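Local coordinates for protein 3'-5' exonuclease crn-4 (Caenorhabditis elegans, PDB 5DK5) that degrades RNA and DNA as a 3'-5' exonuclease of the DEDDh family and takes part in apoptotic DNA degradation, at residues Q35-Q43 against R128-L136; K244-L252 against H284-Y292. All coordinates share one frame; numbering follows the deposited sequence.

Contact 1. Residues Q35-Q43 against R128-L136; sequences QDYPCEVIQ and RIAQYQMKL. With IPA (isopropyl alcohol), chain M.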
loop_
_atom_site.group_PDB
_atom_site.type_symbol
_atom_site.label_atom_id
_atom_site.label_comp_id
_atom_site.label_asym_id
_atom_site.label_seq_id
_atom_site.Cartn_x
_atom_site.Cartn_y
_atom_site.Cartn_z
ATOM N N GLN B 35 -2.984 -1.177 12.011
ATOM C CA GLN B 35 -1.796 -0.742 12.739
ATOM C C GLN B 35 -0.594 -1.638 12.450
ATOM O O GLN B 35 0.546 -1.258 12.718
ATOM C CB GLN B 35 -2.072 -0.716 14.244
ATOM C CG GLN B 35 -3.052 0.367 14.669
ATOM C CD GLN B 35 -2.553 1.763 14.345
ATOM O OE1 GLN B 35 -1.396 2.098 14.601
ATOM N NE2 GLN B 35 -3.424 2.583 13.766
ATOM N N ASP B 36 -0.846 -2.827 11.911
ATOM C CA ASP B 36 0.242 -3.721 11.529
ATOM C C ASP B 36 0.759 -3.282 10.165
ATOM O O ASP B 36 0.639 -4.005 9.175
ATOM C CB ASP B 36 -0.223 -5.179 11.500
ATOM C CG ASP B 36 0.935 -6.160 11.513
ATOM O OD1 ASP B 36 2.096 -5.715 11.393
ATOM O OD2 ASP B 36 0.683 -7.375 11.644
ATOM N N TYR B 37 1.333 -2.085 10.130
ATOM C CA TYR B 37 1.716 -1.437 8.887
ATOM C C TYR B 37 3.161 -0.943 8.966
ATOM O O TYR B 37 3.536 -0.300 9.944
ATOM C CB TYR B 37 0.772 -0.269 8.603
ATOM C CG TYR B 37 0.813 0.241 7.182
ATOM C CD1 TYR B 37 1.705 1.237 6.804
ATOM C CD2 TYR B 37 -0.050 -0.267 6.220
ATOM C CE1 TYR B 37 1.740 1.706 5.503
ATOM C CE2 TYR B 37 -0.021 0.195 4.921
ATOM C CZ TYR B 37 0.874 1.182 4.567
ATOM O OH TYR B 37 0.901 1.642 3.271
ATOM N N PRO B 38 3.977 -1.238 7.936
ATOM C CA PRO B 38 5.383 -0.821 7.940
ATOM C C PRO B 38 5.554 0.634 7.511
ATOM O O PRO B 38 5.993 0.907 6.393
ATOM C CB PRO B 38 6.022 -1.780 6.936
ATOM C CG PRO B 38 4.947 -2.009 5.938
ATOM C CD PRO B 38 3.647 -1.998 6.718
ATOM N N CYS B 39 5.211 1.553 8.409
ATOM C CA CYS B 39 5.237 2.982 8.117
ATOM C C CYS B 39 6.595 3.448 7.599
ATOM O O CYS B 39 7.619 3.270 8.261
ATOM C CB CYS B 39 4.864 3.781 9.369
ATOM S SG CYS B 39 3.217 3.424 10.016
ATOM N N GLU B 40 6.584 4.043 6.409
ATOM C CA GLU B 40 7.771 4.652 5.815
ATOM C C GLU B 40 7.604 6.162 5.732
ATOM O O GLU B 40 6.537 6.648 5.366
ATOM C CB GLU B 40 8.027 4.095 4.416
ATOM C CG GLU B 40 8.296 2.610 4.365
ATOM C CD GLU B 40 8.359 2.097 2.944
ATOM O OE1 GLU B 40 7.286 1.884 2.340
ATOM O OE2 GLU B 40 9.481 1.922 2.423
ATOM N N VAL B 41 8.663 6.897 6.057
ATOM C CA VAL B 41 8.653 8.351 5.958
ATOM C C VAL B 41 8.434 8.793 4.514
ATOM O O VAL B 41 9.097 8.298 3.603
ATOM C CB VAL B 41 9.974 8.956 6.477
ATOM C CG1 VAL B 41 9.991 10.472 6.291
ATOM C CG2 VAL B 41 10.181 8.604 7.939
ATOM N N ILE B 42 7.507 9.729 4.313
ATOM C CA ILE B 42 7.231 10.273 2.985
ATOM C C ILE B 42 7.353 11.797 2.957
ATOM O O ILE B 42 7.348 12.403 1.885
ATOM C CB ILE B 42 5.830 9.863 2.484
ATOM C CG1 ILE B 42 4.758 10.237 3.509
ATOM C CG2 ILE B 42 5.796 8.363 2.201
ATOM C CD1 ILE B 42 3.344 9.946 3.042
ATOM N N GLN B 43 7.460 12.413 4.130
ATOM C CA GLN B 43 7.796 13.830 4.210
ATOM C C GLN B 43 8.639 14.124 5.448
ATOM O O GLN B 43 8.386 13.597 6.532
ATOM C CB GLN B 43 6.537 14.696 4.210
ATOM C CG GLN B 43 6.839 16.184 4.081
ATOM C CD GLN B 43 5.605 17.020 3.806
ATOM O OE1 GLN B 43 4.477 16.534 3.883
ATOM N NE2 GLN B 43 5.818 18.290 3.481
ATOM N N ARG B 128 9.127 6.062 17.429
ATOM C CA ARG B 128 8.543 5.066 16.525
ATOM C C ARG B 128 8.978 5.271 15.079
ATOM O O ARG B 128 9.692 4.441 14.515
ATOM C CB ARG B 128 7.011 5.091 16.605
ATOM C CG ARG B 128 6.330 4.090 15.667
ATOM C CD ARG B 128 4.829 3.987 15.928
ATOM N NE ARG B 128 4.134 5.235 15.628
ATOM C CZ ARG B 128 3.766 5.621 14.411
ATOM N NH1 ARG B 128 4.026 4.862 13.355
ATOM N NH2 ARG B 128 3.140 6.778 14.248
ATOM N N ILE B 129 8.541 6.377 14.484
ATOM C CA ILE B 129 8.730 6.613 13.056
ATOM C C ILE B 129 10.204 6.629 12.667
ATOM O O ILE B 129 10.614 5.919 11.748
ATOM C CB ILE B 129 8.068 7.938 12.622
ATOM C CG1 ILE B 129 6.550 7.825 12.789
ATOM C CG2 ILE B 129 8.439 8.291 11.174
ATOM C CD1 ILE B 129 5.777 9.101 12.498
ATOM N N ALA B 130 11.001 7.439 13.356
ATOM C CA ALA B 130 12.420 7.517 13.044
ATOM C C ALA B 130 13.070 6.157 13.255
ATOM O O ALA B 130 13.711 5.626 12.354
ATOM C CB ALA B 130 13.106 8.576 13.889
ATOM N N GLN B 131 12.874 5.579 14.436
ATOM C CA GLN B 131 13.510 4.309 14.783
ATOM C C GLN B 131 13.214 3.210 13.757
ATOM O O GLN B 131 14.112 2.471 13.350
ATOM C CB GLN B 131 13.059 3.853 16.174
ATOM C CG GLN B 131 14.171 3.238 17.000
ATOM C CD GLN B 131 13.676 2.589 18.277
ATOM O OE1 GLN B 131 14.234 1.591 18.731
ATOM N NE2 GLN B 131 12.630 3.156 18.872
ATOM N N TYR B 132 11.957 3.110 13.336
ATOM C CA TYR B 132 11.548 2.066 12.400
ATOM C C TYR B 132 12.125 2.310 11.010
ATOM O O TYR B 132 12.590 1.378 10.351
ATOM C CB TYR B 132 10.025 1.980 12.322
ATOM C CG TYR B 132 9.532 0.805 11.508
ATOM C CD1 TYR B 132 9.510 -0.473 12.047
ATOM C CD2 TYR B 132 9.094 0.974 10.203
ATOM C CE1 TYR B 132 9.064 -1.550 11.310
ATOM C CE2 TYR B 132 8.643 -0.100 9.458
ATOM C CZ TYR B 132 8.630 -1.357 10.017
ATOM O OH TYR B 132 8.184 -2.429 9.277
ATOM N N GLN B 133 12.092 3.563 10.568
ATOM C CA GLN B 133 12.637 3.927 9.266
ATOM C C GLN B 133 14.145 3.686 9.224
ATOM O O GLN B 133 14.684 3.269 8.197
ATOM C CB GLN B 133 12.324 5.391 8.944
ATOM C CG GLN B 133 12.826 5.863 7.586
ATOM C CD GLN B 133 12.190 5.114 6.434
ATOM O OE1 GLN B 133 11.001 5.278 6.151
ATOM N NE2 GLN B 133 12.977 4.283 5.761
ATOM N N MET B 134 14.820 3.944 10.342
ATOM C CA MET B 134 16.261 3.720 10.435
ATOM C C MET B 134 16.580 2.240 10.248
ATOM O O MET B 134 17.600 1.887 9.658
ATOM C CB MET B 134 16.809 4.201 11.782
ATOM C CG MET B 134 16.833 5.715 11.972
ATOM S SD MET B 134 17.780 6.634 10.755
ATOM C CE MET B 134 17.473 8.295 11.341
ATOM N N LYS B 135 15.704 1.380 10.758
ATOM C CA LYS B 135 15.873 -0.061 10.610
ATOM C C LYS B 135 15.706 -0.466 9.152
ATOM O O LYS B 135 16.501 -1.244 8.626
ATOM C CB LYS B 135 14.869 -0.817 11.485
ATOM C CG LYS B 135 14.971 -2.339 11.397
ATOM C CD LYS B 135 16.276 -2.841 11.991
ATOM C CE LYS B 135 16.346 -4.357 11.997
ATOM N NZ LYS B 135 16.349 -4.917 10.621
ATOM N N LEU B 136 14.667 0.058 8.507
ATOM C CA LEU B 136 14.420 -0.232 7.098
ATOM C C LEU B 136 15.608 0.186 6.239
ATOM O O LEU B 136 16.008 -0.531 5.322
ATOM C CB LEU B 136 13.157 0.481 6.607
ATOM C CG LEU B 136 11.822 0.102 7.247
ATOM C CD1 LEU B 136 10.694 0.860 6.567
ATOM C CD2 LEU B 136 11.581 -1.396 7.175
HETATM C C1 IPA M . 6.030 0.522 12.042
HETATM C C2 IPA M . 5.352 0.522 13.393
HETATM C C3 IPA M . 6.404 0.479 14.480
HETATM O O2 IPA M . 4.582 1.695 13.522
HETATM O O HOH W 1 8.396 4.905 10.016
HETATM O O HOH W 2 12.245 2.710 3.361
HETATM O O HOH W 3 10.693 6.132 3.479
#

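Contact 2. Residues K244-L252 against H284-Y292; sequences KIFERVLPL and HQQTPHDLY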
loop_
_atom_site.group_PDB
_atom_site.type_symbol
_atom_site.label_atom_id
_atom_site.label_comp_id
_atom_site.label_asym_id
_atom_site.label_seq_id
_atom_site.Cartn_x
_atom_site.Cartn_y
_atom_site.Cartn_z
ATOM N N LYS B 244 1.729 -0.753 22.450
ATOM C CA LYS B 244 2.338 -1.729 23.345
ATOM C C LYS B 244 3.201 -2.711 22.560
ATOM O O LYS B 244 4.281 -3.094 23.008
ATOM C CB LYS B 244 1.265 -2.482 24.132
ATOM C CG LYS B 244 0.363 -1.587 24.968
ATOM C CD LYS B 244 1.127 -0.916 26.099
ATOM C CE LYS B 244 0.212 -0.050 26.950
ATOM N NZ LYS B 244 0.956 0.667 28.024
ATOM N N ILE B 245 2.715 -3.116 21.389
ATOM C CA ILE B 245 3.471 -3.996 20.503
ATOM C C ILE B 245 4.733 -3.304 20.002
ATOM O O ILE B 245 5.820 -3.879 20.043
ATOM C CB ILE B 245 2.624 -4.439 19.287
ATOM C CG1 ILE B 245 1.476 -5.354 19.727
ATOM C CG2 ILE B 245 3.494 -5.132 18.239
ATOM C CD1 ILE B 245 1.905 -6.724 20.235
ATOM N N PHE B 246 4.575 -2.077 19.514
ATOM C CA PHE B 246 5.698 -1.279 19.029
ATOM C C PHE B 246 6.806 -1.172 20.076
ATOM O O PHE B 246 7.990 -1.216 19.746
ATOM C CB PHE B 246 5.230 0.129 18.643
ATOM C CG PHE B 246 4.163 0.158 17.580
ATOM C CD1 PHE B 246 4.014 -0.889 16.688
ATOM C CD2 PHE B 246 3.308 1.245 17.475
ATOM C CE1 PHE B 246 3.036 -0.856 15.713
ATOM C CE2 PHE B 246 2.329 1.284 16.502
ATOM C CZ PHE B 246 2.192 0.231 15.620
ATOM N N GLU B 247 6.408 -1.033 21.337
ATOM C CA GLU B 247 7.357 -0.833 22.430
ATOM C C GLU B 247 8.289 -2.025 22.607
ATOM O O GLU B 247 9.463 -1.859 22.942
ATOM C CB GLU B 247 6.610 -0.566 23.740
ATOM C CG GLU B 247 6.041 0.843 23.863
ATOM C CD GLU B 247 5.085 0.998 25.034
ATOM O OE1 GLU B 247 4.814 -0.006 25.727
ATOM O OE2 GLU B 247 4.605 2.127 25.262
ATOM N N ARG B 248 7.764 -3.224 22.383
ATOM C CA ARG B 248 8.542 -4.444 22.563
ATOM C C ARG B 248 9.367 -4.761 21.319
ATOM O O ARG B 248 10.494 -5.243 21.420
ATOM C CB ARG B 248 7.620 -5.619 22.897
ATOM C CG ARG B 248 6.657 -5.356 24.053
ATOM C CD ARG B 248 7.358 -4.778 25.277
ATOM N NE ARG B 248 6.468 -4.704 26.438
ATOM C CZ ARG B 248 6.325 -5.661 27.354
ATOM N NH1 ARG B 248 7.011 -6.795 27.269
ATOM N NH2 ARG B 248 5.486 -5.483 28.366
ATOM N N VAL B 249 8.802 -4.484 20.149
ATOM C CA VAL B 249 9.476 -4.767 18.887
ATOM C C VAL B 249 10.681 -3.855 18.683
ATOM O O VAL B 249 11.781 -4.324 18.397
ATOM C CB VAL B 249 8.515 -4.610 17.692
ATOM C CG1 VAL B 249 9.265 -4.744 16.363
ATOM C CG2 VAL B 249 7.400 -5.637 17.780
ATOM N N LEU B 250 10.467 -2.551 18.826
ATOM C CA LEU B 250 11.538 -1.584 18.619
ATOM C C LEU B 250 12.597 -1.730 19.712
ATOM O O LEU B 250 12.257 -1.864 20.888
ATOM C CB LEU B 250 10.982 -0.162 18.599
ATOM C CG LEU B 250 9.994 0.136 17.468
ATOM C CD1 LEU B 250 9.323 1.479 17.684
ATOM C CD2 LEU B 250 10.691 0.103 16.114
ATOM N N PRO B 251 13.888 -1.711 19.330
ATOM C CA PRO B 251 14.960 -1.931 20.313
ATOM C C PRO B 251 15.074 -0.843 21.382
ATOM O O PRO B 251 15.299 -1.172 22.546
ATOM C CB PRO B 251 16.229 -1.968 19.450
ATOM C CG PRO B 251 15.864 -1.281 18.187
ATOM C CD PRO B 251 14.421 -1.583 17.963
ATOM N N LEU B 252 14.934 0.422 20.997
ATOM C CA LEU B 252 15.084 1.524 21.946
ATOM C C LEU B 252 13.744 1.933 22.549
ATOM O O LEU B 252 12.727 2.003 21.859
ATOM C CB LEU B 252 15.747 2.732 21.279
ATOM C CG LEU B 252 17.128 2.488 20.661
ATOM C CD1 LEU B 252 17.690 3.780 20.089
ATOM C CD2 LEU B 252 18.097 1.887 21.671
ATOM N N HIS B 284 19.220 -5.485 19.390
ATOM C CA HIS B 284 18.101 -5.467 20.325
ATOM C C HIS B 284 18.474 -6.236 21.592
ATOM O O HIS B 284 18.883 -7.395 21.524
ATOM C CB HIS B 284 16.855 -6.071 19.669
ATOM C CG HIS B 284 15.567 -5.678 20.330
ATOM N ND1 HIS B 284 15.471 -5.433 21.681
ATOM C CD2 HIS B 284 14.330 -5.484 19.820
ATOM C CE1 HIS B 284 14.222 -5.110 21.979
ATOM N NE2 HIS B 284 13.512 -5.132 20.866
ATOM N N GLN B 285 18.334 -5.588 22.745
ATOM C CA GLN B 285 18.780 -6.162 24.015
ATOM C C GLN B 285 17.682 -6.949 24.730
ATOM O O GLN B 285 17.957 -7.710 25.656
ATOM C CB GLN B 285 19.300 -5.054 24.934
ATOM C CG GLN B 285 20.508 -4.316 24.383
ATOM C CD GLN B 285 21.698 -5.229 24.173
ATOM O OE1 GLN B 285 22.100 -5.963 25.077
ATOM N NE2 GLN B 285 22.262 -5.199 22.972
ATOM N N GLN B 286 16.440 -6.752 24.301
ATOM C CA GLN B 286 15.291 -7.429 24.895
ATOM C C GLN B 286 14.332 -7.933 23.819
ATOM O O GLN B 286 13.151 -7.587 23.819
ATOM C CB GLN B 286 14.563 -6.484 25.853
ATOM C CG GLN B 286 15.434 -5.987 26.997
ATOM C CD GLN B 286 14.719 -4.997 27.891
ATOM O OE1 GLN B 286 14.473 -3.855 27.500
ATOM N NE2 GLN B 286 14.377 -5.431 29.098
ATOM N N THR B 287 14.848 -8.749 22.904
ATOM C CA THR B 287 14.050 -9.261 21.793
ATOM C C THR B 287 12.805 -9.992 22.304
ATOM O O THR B 287 12.923 -10.949 23.070
ATOM C CB THR B 287 14.867 -10.222 20.909
ATOM O OG1 THR B 287 16.078 -9.582 20.488
ATOM C CG2 THR B 287 14.062 -10.642 19.684
ATOM N N PRO B 288 11.606 -9.544 21.889
ATOM C CA PRO B 288 10.379 -10.196 22.359
ATOM C C PRO B 288 10.085 -11.491 21.601
ATOM O O PRO B 288 9.231 -11.512 20.716
ATOM C CB PRO B 288 9.309 -9.137 22.093
ATOM C CG PRO B 288 9.797 -8.437 20.876
ATOM C CD PRO B 288 11.306 -8.411 20.992
ATOM N N HIS B 289 10.794 -12.558 21.956
ATOM C CA HIS B 289 10.630 -13.847 21.292
ATOM C C HIS B 289 9.214 -14.387 21.459
ATOM O O HIS B 289 8.693 -15.071 20.577
ATOM C CB HIS B 289 11.641 -14.857 21.839
ATOM C CG HIS B 289 13.068 -14.460 21.620
ATOM N ND1 HIS B 289 13.636 -14.391 20.365
ATOM C CD2 HIS B 289 14.042 -14.112 22.494
ATOM C CE1 HIS B 289 14.897 -14.015 20.476
ATOM N NE2 HIS B 289 15.169 -13.840 21.757
ATOM N N ASP B 290 8.597 -14.072 22.594
ATOM C CA ASP B 290 7.243 -14.531 22.895
ATOM C C ASP B 290 6.226 -14.058 21.860
ATOM O O ASP B 290 5.189 -14.692 21.668
ATOM C CB ASP B 290 6.823 -14.050 24.286
ATOM C CG ASP B 290 6.998 -12.553 24.462
ATOM O OD1 ASP B 290 8.141 -12.115 24.701
ATOM O OD2 ASP B 290 5.995 -11.814 24.362
ATOM N N LEU B 291 6.524 -12.943 21.201
ATOM C CA LEU B 291 5.630 -12.382 20.191
ATOM C C LEU B 291 5.908 -12.948 18.798
ATOM O O LEU B 291 5.127 -12.737 17.869
ATOM C CB LEU B 291 5.758 -10.856 20.160
ATOM C CG LEU B 291 5.368 -10.097 21.430
ATOM C CD1 LEU B 291 5.680 -8.619 21.269
ATOM C CD2 LEU B 291 3.895 -10.297 21.758
ATOM N N TYR B 292 7.014 -13.676 18.666
ATOM C CA TYR B 292 7.519 -14.108 17.363
ATOM C C TYR B 292 7.452 -15.625 17.148
ATOM O O TYR B 292 8.132 -16.156 16.267
ATOM C CB TYR B 292 8.971 -13.640 17.198
ATOM C CG TYR B 292 9.167 -12.137 17.150
ATOM C CD1 TYR B 292 8.124 -11.284 16.809
ATOM C CD2 TYR B 292 10.403 -11.573 17.438
ATOM C CE1 TYR B 292 8.307 -9.916 16.762
ATOM C CE2 TYR B 292 10.595 -10.206 17.392
ATOM C CZ TYR B 292 9.544 -9.383 17.054
ATOM O OH TYR B 292 9.733 -8.023 17.006
HETATM O O HOH W 4 10.936 -6.107 24.139
HETATM O O HOH W 5 12.082 -6.981 17.830
HETATM O O HOH W 6 17.538 -2.708 23.090
#

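Contact 1. Residues Q35-Q43 against R128-L136
Q133 OE1 is gripped twice: V41 N donates to it at 2.8 Å, and a water that also bonds V41 O donates too. The V41 N-H approaches in the plane of the Q133 carbonyl, with an N-H...O angle of 153°, so a side-chain carbonyl takes the backbone N-H of the first residue of strand 41-50. Glutamine suits the place, its flexible chain bringing a carbonyl to the backbone and an N-H to a water. A bend at chi2 (62°) lays CG against V41 CG2 (3.8 Å). The same V41 methyl meets I129 CG2 at 3.7 Å, two branched side chains packed at about a right angle. Q133 NE2 shares a water with E40 OE2, an oxygen that also accepts from V69 N; the aliphatic part of E40 lies across L136, CG to CD1 3.7 Å.

The residue before Q133, Y132, extends its ring toward the loop, CG anti to the backbone N (chi1 -173°). C39 O comes to the ring edge at CD2 (3.3 Å), P38 CB packs near OH, and an isopropanol methyl sits over the centre of one face. That alcohol, probably from crystallisation, accepts from NH1 of R128, whose guanidinium meets C39 SG at its edge and bonds Q124 OE1 through NE. Y132 OH bonds F301 O, so an alanine here would probably leave that carbonyl without its mate and open a gap beside P38.

Helix 124-136 thus meets the loop before strand 41-50 through one direct hydrogen bond, waters and apolar packing, so buried V41 N and O are both satisfied.

Contact 2. Residues K244-L252 against H284-Y292
H284 inserts its imidazole beneath the C-terminal end of helix 239-249, where NE2 donates to R248 O at 3.1 Å. The bond is moderately bent (N-H...O 151°); V249 O is also at the ring edge. With CG opposite the backbone N (chi1 -160°), the ring extends from the loop toward the helix and presents a face to P251. There P251 CA stands over the centre of the ring, 3.5 Å from the centroid and 7° off its normal, a CH-pi contact; T287 N lies over the other face, toward the rim. The ring's second nitrogen, ND1, accepts from Q286 N at 3.1 Å, which probably restrains the ring's rotation and is consistent with the hydrogen being on NE2. Histidine suits this position because one flat group can donate, accept and offer a face to proline.

Farther along the loop, P288 lays CG and CD against R248 O, each at 3.3 Å. L291 CD1 reaches R248 CB at 3.9 Å. Beyond CB the arginine turns away, and its NH1 bonds Q227 O, leaving its aliphatic root to the loop. Y292 points its hydroxyl between the two methyls of V249, OH lying 3.4 Å from both CG1 and CG2; a water joins that hydroxyl to V249 O, while the ring stacks on Y308.

Helix-end carbonyls, which lack amide partners farther along the helix, are met here by an imidazole N-H and by waters, while R225 takes E247 O and L250 O. The pattern is consistent with a neutral histidine whose ring joins the helix terminus to the loop following the zinc-site cysteines.

How the contacts relate
Contact 1 and contact 2 have centres 15 Å apart and meet directly along helix 124-136. Q131 OE1 lies 2.6 Å from L252 N, a probable hydrogen bond, and packs on P251 CD; one turn back, R128 CD touches F246 CD2 at 3.5 Å. Helix 300-305 also packs on both, with F301 edge-to-face on F246. Their metal surroundings differ. In 35-43/128-136 the side chain of I129 is about 7 Å from a bound magnesium ion, near the exonuclease active site, with bound MES about 9 Å from the same side chain, whereas in 244-252/284-292 the side chain of P251 is about 9 Å from the zinc ion of the four-cysteine site.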